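Local atomic coordinates of coat protein (Sulfolobus turreted icosahedral virus, PDB entry 2BBD), a protein that is the major capsid protein of an archaeal virus and probably builds its icosahedral shell with a double jelly-roll fold shared with bacterial and eukaryotic viruses. Residues Tyr12-Gly17 against Gly138-Gly143. Sequence-based numbering, arbitrary orientation.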
loop_
_atom_site.group_PDB
_atom_site.type_symbol
_atom_site.label_atom_id
_atom_site.label_comp_id
_atom_site.label_asym_id
_atom_site.label_seq_id
_atom_site.Cartn_x
_atom_site.Cartn_y
_atom_site.Cartn_z
ATOM N N TYR A 12 4.731 -14.350 14.714
ATOM C CA TYR A 12 6.108 -14.200 14.262
ATOM C C TYR A 12 6.800 -13.070 14.999
ATOM O O TYR A 12 6.348 -11.919 14.979
ATOM C CB TYR A 12 6.111 -13.957 12.751
ATOM C CG TYR A 12 5.318 -15.020 12.017
ATOM C CD1 TYR A 12 5.928 -16.209 11.593
ATOM C CD2 TYR A 12 3.939 -14.884 11.836
ATOM C CE1 TYR A 12 5.174 -17.243 11.008
ATOM C CE2 TYR A 12 3.177 -15.908 11.261
ATOM C CZ TYR A 12 3.805 -17.082 10.851
ATOM O OH TYR A 12 3.066 -18.085 10.289
ATOM N N ALA A 13 7.898 -13.405 15.665
ATOM C CA ALA A 13 8.641 -12.422 16.425
ATOM C C ALA A 13 9.287 -11.384 15.530
ATOM O O ALA A 13 9.710 -11.667 14.407
ATOM C CB ALA A 13 9.719 -13.111 17.284
ATOM N N TRP A 14 9.355 -10.167 16.043
ATOM C CA TRP A 14 9.982 -9.092 15.318
ATOM C C TRP A 14 11.464 -9.102 15.684
ATOM O O TRP A 14 11.806 -9.056 16.866
ATOM C CB TRP A 14 9.373 -7.737 15.727
ATOM C CG TRP A 14 9.838 -6.592 14.865
ATOM C CD1 TRP A 14 9.185 -6.061 13.790
ATOM C CD2 TRP A 14 11.095 -5.898 14.952
ATOM N NE1 TRP A 14 9.953 -5.084 13.199
ATOM C CE2 TRP A 14 11.131 -4.963 13.891
ATOM C CE3 TRP A 14 12.194 -5.977 15.822
ATOM C CZ2 TRP A 14 12.220 -4.116 13.675
ATOM C CZ3 TRP A 14 13.279 -5.132 15.607
ATOM C CH2 TRP A 14 13.283 -4.213 14.539
ATOM N N THR A 15 12.324 -9.216 14.673
ATOM C CA THR A 15 13.780 -9.121 14.855
ATOM C C THR A 15 14.205 -8.221 13.694
ATOM O O THR A 15 13.595 -8.264 12.623
ATOM C CB THR A 15 14.527 -10.478 14.750
ATOM O OG1 THR A 15 14.211 -11.118 13.505
ATOM C CG2 THR A 15 14.166 -11.386 15.920
ATOM N N ALA A 16 15.225 -7.401 13.905
ATOM C CA ALA A 16 15.697 -6.477 12.877
ATOM C C ALA A 16 16.203 -7.146 11.598
ATOM O O ALA A 16 16.776 -8.240 11.640
ATOM C CB ALA A 16 16.802 -5.572 13.457
ATOM N N GLY A 17 15.989 -6.469 10.468
ATOM C CA GLY A 17 16.443 -6.971 9.185
ATOM C C GLY A 17 16.253 -8.462 9.042
ATOM O O GLY A 17 17.229 -9.207 8.914
ATOM N N GLY A 138 12.155 -3.967 9.372
ATOM C CA GLY A 138 13.058 -2.844 9.249
ATOM C C GLY A 138 14.090 -2.907 10.364
ATOM O O GLY A 138 14.384 -3.979 10.894
ATOM N N GLN A 139 14.629 -1.753 10.730
ATOM C CA GLN A 139 15.642 -1.665 11.778
ATOM C C GLN A 139 15.025 -1.044 13.040
ATOM O O GLN A 139 13.980 -0.399 12.976
ATOM C CB GLN A 139 16.788 -0.795 11.264
ATOM C CG GLN A 139 18.164 -1.065 11.855
ATOM C CD GLN A 139 18.727 -2.421 11.493
ATOM O OE1 GLN A 139 18.753 -2.815 10.326
ATOM N NE2 GLN A 139 19.193 -3.141 12.497
ATOM N N ALA A 140 15.658 -1.241 14.189
ATOM C CA ALA A 140 15.145 -0.659 15.427
ATOM C C ALA A 140 15.595 0.795 15.499
ATOM O O ALA A 140 16.700 1.128 15.072
ATOM C CB ALA A 140 15.680 -1.424 16.627
ATOM N N PRO A 141 14.740 1.691 16.019
ATOM C CA PRO A 141 15.193 3.083 16.089
ATOM C C PRO A 141 16.399 3.163 17.023
ATOM O O PRO A 141 16.558 2.337 17.922
ATOM C CB PRO A 141 13.981 3.817 16.660
ATOM C CG PRO A 141 12.827 2.984 16.172
ATOM C CD PRO A 141 13.326 1.576 16.407
ATOM N N SER A 142 17.255 4.148 16.805
ATOM C CA SER A 142 18.428 4.302 17.642
ATOM C C SER A 142 18.061 4.490 19.115
ATOM O O SER A 142 17.102 5.197 19.447
ATOM C CB SER A 142 19.248 5.504 17.174
ATOM O OG SER A 142 20.345 5.731 18.042
ATOM N N GLY A 143 18.828 3.838 19.984
ATOM C CA GLY A 143 18.630 3.963 21.415
ATOM C C GLY A 143 17.556 3.110 22.049
ATOM O O GLY A 143 17.335 3.212 23.257
#
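Trp14 and Gly138 bury the most surface here, the CZ2-CH2 side of the indole meeting the Gly138 carbonyl. Trp14 CG stands anti to its backbone N (chi1 -172°), and the far rim of the ring system meets residues 138-140: CZ2 is 3.5 Å from Gly138 O, while CH2 lies 3.8 Å from Ala140 N. Gln139 C sits at the ring edge, in its plane, and the Ala140 methyl adds a looser apolar touch, CB to Trp14 CH2 at 4.2 Å. The indole NE1 hydrogen-bonds to Leu60 O, and the Gly138 backbone bonds to the same residue, so both partners are tied to Leu60. Gly138 O also receives the one hydrogen bond between the segments, from Gly17 N (3.0 Å); it is nearly straight at the hydrogen (169°), although the donor stands 37° above the carbonyl plane. A weaker CA-H...O contact brings Ala16 CA to 3.4 Å from Gly138 O. Outside these, the Gln139 chain bends at chi2 and its NE2 comes to 3.5 Å from Ala16 CB. The contact joins the link between strands 2-13 and 19-24 to the loop between strands 131-137 and 145-158. Each link passes from one sheet to the other, an arrangement consistent with the end of a jelly-roll beta sandwich in a double jelly-roll capsid protein.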